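Local coordinates for ABC transporter (Caldanaerobius, PDB 4G68), which probably serves as the extracellular solute-binding component of an ABC transporter, capturing xylan-derived sugars for uptake by this thermophilic bacterium, at residues F99-G104 against Q108-A113; K241-V246 against I416-Y421; L323-N328 against D333-A338. All coordinates share one frame; numbering follows the deposited sequence.

Interaction 1. Residues F99-G104 against Q108-A113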
loop_
_atom_site.group_PDB
_atom_site.type_symbol
_atom_site.label_atom_id
_atom_site.label_comp_id
_atom_site.label_asym_id
_atom_site.label_seq_id
_atom_site.Cartn_x
_atom_site.Cartn_y
_atom_site.Cartn_z
ATOM N N PHE C 99 -3.675 -5.508 16.885
ATOM C CA PHE C 99 -3.587 -4.314 16.063
ATOM C C PHE C 99 -3.111 -4.596 14.649
ATOM O O PHE C 99 -2.141 -5.343 14.459
ATOM C CB PHE C 99 -2.724 -3.215 16.741
ATOM C CG PHE C 99 -1.252 -3.549 16.893
ATOM C CD1 PHE C 99 -0.297 -3.158 15.917
ATOM C CD2 PHE C 99 -0.804 -4.193 18.034
ATOM C CE1 PHE C 99 1.052 -3.456 16.081
ATOM C CE2 PHE C 99 0.536 -4.484 18.206
ATOM C CZ PHE C 99 1.470 -4.100 17.239
ATOM N N GLN C 100 -3.769 -3.950 13.677
ATOM C CA GLN C 100 -3.328 -3.980 12.287
ATOM C C GLN C 100 -1.994 -3.265 12.161
ATOM O O GLN C 100 -1.753 -2.299 12.877
ATOM C CB GLN C 100 -4.368 -3.261 11.417
ATOM C CG GLN C 100 -4.032 -3.190 9.909
ATOM C CD GLN C 100 -5.210 -2.639 9.062
ATOM O OE1 GLN C 100 -6.221 -2.234 9.607
ATOM N NE2 GLN C 100 -5.051 -2.599 7.729
ATOM N N THR C 101 -1.100 -3.753 11.304
ATOM C CA THR C 101 0.179 -3.040 11.100
ATOM C C THR C 101 0.695 -3.266 9.662
ATOM O O THR C 101 0.020 -3.956 8.851
ATOM C CB THR C 101 1.224 -3.457 12.140
ATOM O OG1 THR C 101 2.251 -2.464 12.250
ATOM C CG2 THR C 101 1.821 -4.821 11.773
ATOM N N TRP C 102 1.825 -2.619 9.366
ATOM C CA TRP C 102 2.610 -2.842 8.164
ATOM C C TRP C 102 3.842 -3.552 8.577
ATOM O O TRP C 102 4.606 -3.092 9.420
ATOM C CB TRP C 102 2.962 -1.545 7.440
ATOM C CG TRP C 102 1.716 -0.860 6.925
ATOM C CD1 TRP C 102 1.094 -1.053 5.711
ATOM C CD2 TRP C 102 0.903 0.120 7.635
ATOM N NE1 TRP C 102 -0.036 -0.288 5.614
ATOM C CE2 TRP C 102 -0.198 0.464 6.739
ATOM C CE3 TRP C 102 0.981 0.736 8.879
ATOM C CZ2 TRP C 102 -1.176 1.402 7.090
ATOM C CZ3 TRP C 102 0.021 1.693 9.224
ATOM C CH2 TRP C 102 -1.044 2.012 8.357
ATOM N N ALA C 103 4.013 -4.727 8.017
ATOM C CA ALA C 103 5.127 -5.590 8.393
ATOM C C ALA C 103 6.407 -5.061 7.785
ATOM O O ALA C 103 6.363 -4.272 6.824
ATOM C CB ALA C 103 4.875 -6.997 7.906
ATOM N N GLY C 104 7.533 -5.533 8.326
ATOM C CA GLY C 104 8.842 -5.067 7.903
ATOM C C GLY C 104 9.296 -3.884 8.742
ATOM O O GLY C 104 9.081 -3.862 9.968
ATOM N N GLN C 108 9.384 -2.741 12.776
ATOM C CA GLN C 108 10.654 -3.233 13.343
ATOM C C GLN C 108 10.902 -2.637 14.758
ATOM O O GLN C 108 11.228 -3.392 15.667
ATOM C CB GLN C 108 11.846 -2.995 12.404
ATOM C CG GLN C 108 13.082 -3.805 12.788
ATOM C CD GLN C 108 14.335 -3.465 11.969
ATOM O OE1 GLN C 108 14.284 -2.734 10.973
ATOM N NE2 GLN C 108 15.475 -4.004 12.397
ATOM N N PRO C 109 10.716 -1.304 14.924
ATOM C CA PRO C 109 10.859 -0.640 16.238
ATOM C C PRO C 109 10.029 -1.261 17.349
ATOM O O PRO C 109 10.556 -1.441 18.473
ATOM C CB PRO C 109 10.342 0.788 15.979
ATOM C CG PRO C 109 10.620 1.022 14.528
ATOM C CD PRO C 109 10.419 -0.309 13.861
ATOM N N PHE C 110 8.753 -1.551 17.064
ATOM C CA PHE C 110 7.853 -2.214 18.051
ATOM C C PHE C 110 8.420 -3.571 18.481
ATOM O O PHE C 110 8.347 -3.972 19.646
ATOM C CB PHE C 110 6.456 -2.496 17.476
ATOM C CG PHE C 110 5.836 -1.356 16.690
ATOM C CD1 PHE C 110 6.124 -0.017 16.983
ATOM C CD2 PHE C 110 4.888 -1.636 15.691
ATOM C CE1 PHE C 110 5.532 1.020 16.246
ATOM C CE2 PHE C 110 4.288 -0.609 14.954
ATOM C CZ PHE C 110 4.606 0.724 15.241
ATOM N N VAL C 111 8.944 -4.297 17.503
ATOM C CA VAL C 111 9.422 -5.637 17.738
ATOM C C VAL C 111 10.673 -5.536 18.565
ATOM O O VAL C 111 10.760 -6.206 19.587
ATOM C CB VAL C 111 9.663 -6.446 16.424
ATOM C CG1 VAL C 111 10.326 -7.768 16.761
ATOM C CG2 VAL C 111 8.315 -6.660 15.732
ATOM N N GLU C 112 11.608 -4.672 18.150
ATOM C CA GLU C 112 12.879 -4.504 18.878
ATOM C C GLU C 112 12.714 -3.962 20.297
ATOM O O GLU C 112 13.496 -4.290 21.194
ATOM C CB GLU C 112 13.838 -3.624 18.084
ATOM C CG GLU C 112 14.326 -4.319 16.817
ATOM C CD GLU C 112 15.547 -3.641 16.214
ATOM O OE1 GLU C 112 15.875 -2.494 16.645
ATOM O OE2 GLU C 112 16.193 -4.267 15.325
ATOM N N ALA C 113 11.689 -3.151 20.506
ATOM C CA ALA C 113 11.398 -2.614 21.839
ATOM C C ALA C 113 10.723 -3.614 22.781
ATOM O O ALA C 113 10.370 -3.233 23.891
ATOM C CB ALA C 113 10.537 -1.359 21.736
#
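Phe99, near the start of strand 98-102, meets Phe110 of the short helix 108-112 ring to ring: its CE1 comes to 4.3 Å from Phe110 CD2. The two rings meet obliquely by one corner each, a loose apolar touch and not a stack, and helix 79-91 packs against both, Ile86 on Phe99 and Ile90 on Phe110. Thr101 is on the Phe110 side again. The hydroxyl, swung opposite the backbone N of Thr101 (chi1 -159°), reaches the edge of the Phe110 ring, in the ring plane, with OG1 3.9 Å from Phe110 CE2. Hydroxyl and ring pass alongside one another, running in opposite senses. The true polar partner of this hydroxyl is Ser107 OG, in the loop just before the helix. That serine hydroxyl also bonds to Trp102 O, tying the end of the strand to the start of the helix. At Gly104 the backbone itself makes the contact. Its carbonyl O lies 3.0 Å from Gln108 N and 3.8 Å from Gln108 CB. Tyr141 OH gives Gly104 O a hydrogen bond from outside the two segments. The backbone angles here (phi 91°, psi -143°) suit a residue without a CB, which would be pressed against the carbonyl O of Ala103. The extended Gln108 side chain reaches along its own helix to a weak hydrogen bond from NE2 to Glu112 OE2. Strand 98-102 of the mixed sheet thus leads through a short loop into helix 108-112, whose Phe110 folds back beside it, consistent with an alpha/beta lobe of the periplasmic-binding-protein fold to which the family points.

Interaction 2. Residues K241-V246 against I416-Y421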
loop_
_atom_site.group_PDB
_atom_site.type_symbol
_atom_site.label_atom_id
_atom_site.label_comp_id
_atom_site.label_asym_id
_atom_site.label_seq_id
_atom_site.Cartn_x
_atom_site.Cartn_y
_atom_site.Cartn_z
ATOM N N LYS C 241 12.311 12.724 -13.556
ATOM C CA LYS C 241 11.058 12.213 -14.170
ATOM C C LYS C 241 9.739 12.471 -13.432
ATOM O O LYS C 241 8.683 12.525 -14.089
ATOM C CB LYS C 241 11.165 10.729 -14.496
ATOM C CG LYS C 241 12.277 10.404 -15.475
ATOM C CD LYS C 241 11.687 9.590 -16.581
ATOM C CE LYS C 241 12.607 9.438 -17.779
ATOM N NZ LYS C 241 13.666 8.427 -17.530
ATOM N N LEU C 242 9.758 12.559 -12.091
ATOM C CA LEU C 242 8.546 12.897 -11.326
ATOM C C LEU C 242 8.132 14.362 -11.661
ATOM O O LEU C 242 6.929 14.664 -11.904
ATOM C CB LEU C 242 8.844 12.777 -9.818
ATOM C CG LEU C 242 7.906 12.076 -8.809
ATOM C CD1 LEU C 242 7.803 12.947 -7.549
ATOM C CD2 LEU C 242 6.519 11.828 -9.348
ATOM N N GLN C 243 9.136 15.257 -11.677
ATOM C CA GLN C 243 8.927 16.710 -11.998
ATOM C C GLN C 243 8.422 16.945 -13.451
ATOM O O GLN C 243 7.606 17.853 -13.719
ATOM C CB GLN C 243 10.179 17.597 -11.634
ATOM C CG GLN C 243 10.405 17.681 -10.099
ATOM C CD GLN C 243 11.267 18.861 -9.633
ATOM O OE1 GLN C 243 11.040 19.489 -8.552
ATOM N NE2 GLN C 243 12.239 19.205 -10.473
ATOM N N ASP C 244 8.936 16.131 -14.373
ATOM C CA ASP C 244 8.410 16.006 -15.739
ATOM C C ASP C 244 6.885 15.793 -15.794
ATOM O O ASP C 244 6.154 16.446 -16.579
ATOM C CB ASP C 244 9.142 14.861 -16.437
ATOM C CG ASP C 244 10.599 15.218 -16.731
ATOM O OD1 ASP C 244 10.956 16.374 -16.437
ATOM O OD2 ASP C 244 11.354 14.371 -17.262
ATOM N N MET C 245 6.377 14.909 -14.938
ATOM C CA MET C 245 4.923 14.732 -14.855
ATOM C C MET C 245 4.277 15.985 -14.282
ATOM O O MET C 245 3.199 16.381 -14.711
ATOM C CB MET C 245 4.565 13.516 -13.969
ATOM C CG MET C 245 5.136 12.176 -14.447
ATOM S SD MET C 245 4.728 10.816 -13.317
ATOM C CE MET C 245 2.921 11.076 -13.136
ATOM N N VAL C 246 4.916 16.601 -13.286
ATOM C CA VAL C 246 4.369 17.851 -12.700
ATOM C C VAL C 246 4.250 18.935 -13.789
ATOM O O VAL C 246 3.131 19.457 -14.060
ATOM C CB VAL C 246 5.186 18.381 -11.473
ATOM C CG1 VAL C 246 4.599 19.679 -10.964
ATOM C CG2 VAL C 246 5.197 17.373 -10.312
ATOM N N ILE C 416 12.442 21.816 -4.370
ATOM C CA ILE C 416 13.767 21.269 -4.455
ATOM C C ILE C 416 14.052 20.839 -5.898
ATOM O O ILE C 416 13.124 20.517 -6.645
ATOM C CB ILE C 416 13.921 20.108 -3.417
ATOM C CG1 ILE C 416 15.394 19.773 -3.179
ATOM C CG2 ILE C 416 13.065 18.885 -3.763
ATOM C CD1 ILE C 416 15.647 19.187 -1.813
ATOM N N THR C 417 15.321 20.915 -6.302
ATOM C CA THR C 417 15.819 20.279 -7.535
ATOM C C THR C 417 16.084 18.782 -7.303
ATOM O O THR C 417 16.284 18.366 -6.147
ATOM C CB THR C 417 17.141 20.951 -7.991
ATOM O OG1 THR C 417 18.144 20.786 -6.975
ATOM C CG2 THR C 417 16.926 22.482 -8.238
ATOM N N PRO C 418 16.118 17.963 -8.394
ATOM C CA PRO C 418 16.529 16.534 -8.295
ATOM C C PRO C 418 17.894 16.316 -7.655
ATOM O O PRO C 418 18.069 15.377 -6.898
ATOM C CB PRO C 418 16.609 16.103 -9.754
ATOM C CG PRO C 418 15.600 16.957 -10.450
ATOM C CD PRO C 418 15.662 18.298 -9.764
ATOM N N GLU C 419 18.876 17.135 -8.024
ATOM C CA GLU C 419 20.232 17.028 -7.492
ATOM C C GLU C 419 20.255 17.363 -5.999
ATOM O O GLU C 419 20.851 16.643 -5.214
ATOM C CB GLU C 419 21.180 17.908 -8.297
ATOM C CG GLU C 419 21.486 17.379 -9.712
ATOM C CD GLU C 419 20.423 17.707 -10.783
ATOM O OE1 GLU C 419 19.598 18.644 -10.593
ATOM O OE2 GLU C 419 20.443 17.011 -11.846
ATOM N N GLU C 420 19.551 18.417 -5.595
ATOM C CA GLU C 420 19.422 18.741 -4.176
ATOM C C GLU C 420 18.608 17.692 -3.467
ATOM O O GLU C 420 18.863 17.388 -2.293
ATOM C CB GLU C 420 18.832 20.134 -3.952
ATOM C CG GLU C 420 19.908 21.214 -3.854
ATOM C CD GLU C 420 20.870 20.930 -2.702
ATOM O OE1 GLU C 420 20.393 20.681 -1.562
ATOM O OE2 GLU C 420 22.109 20.935 -2.925
ATOM N N TYR C 421 17.642 17.124 -4.186
ATOM C CA TYR C 421 16.853 16.053 -3.631
ATOM C C TYR C 421 17.732 14.907 -3.195
ATOM O O TYR C 421 17.622 14.479 -2.087
ATOM C CB TYR C 421 15.832 15.541 -4.627
ATOM C CG TYR C 421 15.224 14.246 -4.173
ATOM C CD1 TYR C 421 14.265 14.222 -3.164
ATOM C CD2 TYR C 421 15.635 13.036 -4.740
ATOM C CE1 TYR C 421 13.704 13.027 -2.739
ATOM C CE2 TYR C 421 15.080 11.838 -4.318
ATOM C CZ TYR C 421 14.131 11.849 -3.320
ATOM O OH TYR C 421 13.629 10.652 -2.923
#
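The amide end of Gln243, on helix 233-248, meets the turn that opens helix 418-429 and carries the tight part of this contact. Its CG stands anti to the carbonyl carbon (chi1 -68°) and the chain is extended beyond, which pushes the amide across to the backbone of Ile416. As modelled, Gln243 OE1 lies 3.0 Å from Ile416 O; the amide is probably turned over, and the opposite setting would present its NH2 and may allow a hydrogen bond. The other amide atom, modelled as NE2, sits 3.6 Å from Pro418 CD, the two side chains crossing at a slant. Pro418 also packs on Thr236, Ala239 and Gln240 of helix 233-248. On the solvent side the packing gives way to exposed polar residues: Thr417 points away, and its OG1 serves as the N-cap of helix 418-429, accepting from Glu420 N at 3.1 Å, while Glu419 is exposed. With an alanine here, the whole amide is gone, so Ile416 O would probably lose its close polar neighbour and a gap would open beside the Pro418 ring. The joint between the two helices thus combines apolar proline packing with a buried amide beside a backbone carbonyl, where the likely flipped setting would let the NH2 satisfy Ile416 O.

Interaction 3. Residues L323-N328 against D333-A338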
loop_
_atom_site.group_PDB
_atom_site.type_symbol
_atom_site.label_atom_id
_atom_site.label_comp_id
_atom_site.label_asym_id
_atom_site.label_seq_id
_atom_site.Cartn_x
_atom_site.Cartn_y
_atom_site.Cartn_z
ATOM N N LEU C 323 -1.549 -8.502 11.253
ATOM C CA LEU C 323 -2.079 -8.279 12.610
ATOM C C LEU C 323 -1.007 -8.668 13.632
ATOM O O LEU C 323 -0.403 -9.723 13.507
ATOM C CB LEU C 323 -3.358 -9.091 12.860
ATOM C CG LEU C 323 -4.500 -8.890 11.848
ATOM C CD1 LEU C 323 -5.732 -9.699 12.213
ATOM C CD2 LEU C 323 -4.852 -7.408 11.741
HETATM N N MSE C 324 -0.791 -7.805 14.637
HETATM C CA MSE C 324 0.153 -8.129 15.742
HETATM C C MSE C 324 -0.617 -8.172 17.049
HETATM O O MSE C 324 -1.660 -7.526 17.198
HETATM C CB MSE C 324 1.287 -7.122 15.717
HETATM C CG MSE C 324 2.269 -7.511 14.610
HETATM SE SE MSE C 324 3.766 -6.220 14.708
HETATM C CE MSE C 324 4.857 -7.162 13.378
ATOM N N VAL C 325 -0.102 -8.975 17.977
ATOM C CA VAL C 325 -0.618 -9.114 19.323
ATOM C C VAL C 325 0.388 -8.422 20.249
ATOM O O VAL C 325 1.594 -8.721 20.226
ATOM C CB VAL C 325 -0.731 -10.627 19.715
ATOM C CG1 VAL C 325 -1.024 -10.792 21.211
ATOM C CG2 VAL C 325 -1.822 -11.335 18.869
ATOM N N SER C 326 -0.124 -7.541 21.094
ATOM C CA SER C 326 0.735 -6.839 22.071
ATOM C C SER C 326 1.383 -7.772 23.094
ATOM O O SER C 326 0.744 -8.706 23.557
ATOM C CB SER C 326 -0.064 -5.764 22.778
ATOM O OG SER C 326 -0.195 -4.693 21.864
ATOM N N ALA C 327 2.647 -7.494 23.449
ATOM C CA ALA C 327 3.405 -8.359 24.371
ATOM C C ALA C 327 2.728 -8.351 25.746
ATOM O O ALA C 327 2.726 -9.365 26.442
ATOM C CB ALA C 327 4.867 -7.878 24.484
ATOM N N ASN C 328 2.090 -7.225 26.091
ATOM C CA ASN C 328 1.415 -7.051 27.410
ATOM C C ASN C 328 -0.084 -7.359 27.427
ATOM O O ASN C 328 -0.817 -6.953 28.345
ATOM C CB ASN C 328 1.703 -5.662 28.001
ATOM C CG ASN C 328 0.974 -4.549 27.281
ATOM O OD1 ASN C 328 0.356 -4.762 26.214
ATOM N ND2 ASN C 328 1.036 -3.353 27.847
ATOM N N ASP C 333 -3.096 -16.221 24.720
ATOM C CA ASP C 333 -3.588 -17.393 23.989
ATOM C C ASP C 333 -4.876 -16.999 23.188
ATOM O O ASP C 333 -5.043 -17.341 22.015
ATOM C CB ASP C 333 -3.879 -18.576 24.956
ATOM C CG ASP C 333 -2.599 -19.405 25.380
ATOM O OD1 ASP C 333 -1.459 -18.989 25.031
ATOM O OD2 ASP C 333 -2.764 -20.516 26.072
ATOM N N GLU C 334 -5.775 -16.267 23.830
ATOM C CA GLU C 334 -7.064 -15.887 23.204
ATOM C C GLU C 334 -6.863 -14.855 22.077
ATOM O O GLU C 334 -7.495 -14.963 21.000
ATOM C CB GLU C 334 -8.018 -15.346 24.275
ATOM C CG GLU C 334 -8.299 -16.397 25.372
ATOM C CD GLU C 334 -7.295 -16.445 26.576
ATOM O OE1 GLU C 334 -6.220 -15.805 26.622
ATOM O OE2 GLU C 334 -7.613 -17.182 27.541
ATOM N N ALA C 335 -5.993 -13.872 22.342
ATOM C CA ALA C 335 -5.604 -12.849 21.349
ATOM C C ALA C 335 -4.968 -13.398 20.049
ATOM O O ALA C 335 -5.271 -12.896 18.931
ATOM C CB ALA C 335 -4.698 -11.801 21.983
ATOM N N VAL C 336 -4.107 -14.415 20.174
ATOM C CA VAL C 336 -3.529 -15.091 18.987
ATOM C C VAL C 336 -4.630 -15.865 18.244
ATOM O O VAL C 336 -4.628 -15.862 17.014
ATOM C CB VAL C 336 -2.341 -16.039 19.356
ATOM C CG1 VAL C 336 -1.812 -16.793 18.112
ATOM C CG2 VAL C 336 -1.202 -15.256 19.969
ATOM N N ARG C 337 -5.583 -16.489 18.977
ATOM C CA ARG C 337 -6.615 -17.288 18.322
ATOM C C ARG C 337 -7.508 -16.406 17.480
ATOM O O ARG C 337 -7.765 -16.702 16.275
ATOM C CB ARG C 337 -7.458 -18.127 19.289
ATOM C CG ARG C 337 -8.400 -19.099 18.577
ATOM C CD ARG C 337 -9.000 -20.130 19.541
ATOM N NE ARG C 337 -9.761 -19.463 20.595
ATOM C CZ ARG C 337 -11.076 -19.258 20.562
ATOM N NH1 ARG C 337 -11.780 -19.688 19.521
ATOM N NH2 ARG C 337 -11.664 -18.644 21.572
ATOM N N ALA C 338 -7.961 -15.319 18.107
ATOM C CA ALA C 338 -8.685 -14.299 17.399
ATOM C C ALA C 338 -7.940 -13.706 16.249
ATOM O O ALA C 338 -8.534 -13.512 15.211
ATOM C CB ALA C 338 -9.109 -13.193 18.359
#
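Val325, near the end of strand 317-325, is directed toward helix 332-353; both its methyls touch the helix, and it brings the largest single share of the buried surface, nearly half. Its CG1, anti to the backbone N (chi1 169°), rests 3.9 Å from Ala335 CB, methyl against methyl. The other branch, CG2, lies over the helix backbone, 3.8 Å from Ala335 O, and also meets Val336 CG2 at 4.1 Å. One valine therefore straddles two successive residues of the helix, one branch to each side chain, with no polar atom of a side chain involved. Ala335 has just a CB to offer, which lets the helix approach the strand closely: the CA atoms of Val325 and Ala335 are 6.6 Å apart. Here the chain leaves the sheet and turns through a short loop into the long helix that packs across its face, the strand-to-helix connection of an alpha/beta lobe in the periplasmic-binding-protein fold. Ala335 and Ala338 also lie against Leu41 of strand 40-45, so the same helix face spans more than one strand. Two residues earlier on the strand, Leu323 faces the same way and packs further along the helix on Leu342 and Ala343. Val336 is turned to one side of the contact, where it meets Leu119 and Tyr122 of a neighbouring loop.

Interactions 1 and 3 sit on one sheet, their centres 13 Å apart, because strands 98-102 and 317-325 are antiparallel neighbours in it. They touch directly: Phe99 O lies 2.8 Å from Met324 N in a probable hydrogen bond, and Thr101 CG2 packs 3.8 Å from Met324 SE (selenomethionine). Interaction 2 lies far off, its centre 32 Å from that of interaction 1 and 44 Å from that of interaction 3, on the opposite side of the chain's centre from the latter. Interaction 1 comes first along the chain; interaction 3 falls between the two halves of interaction 2, consistent with a two-lobed binding protein whose chain passes between lobes.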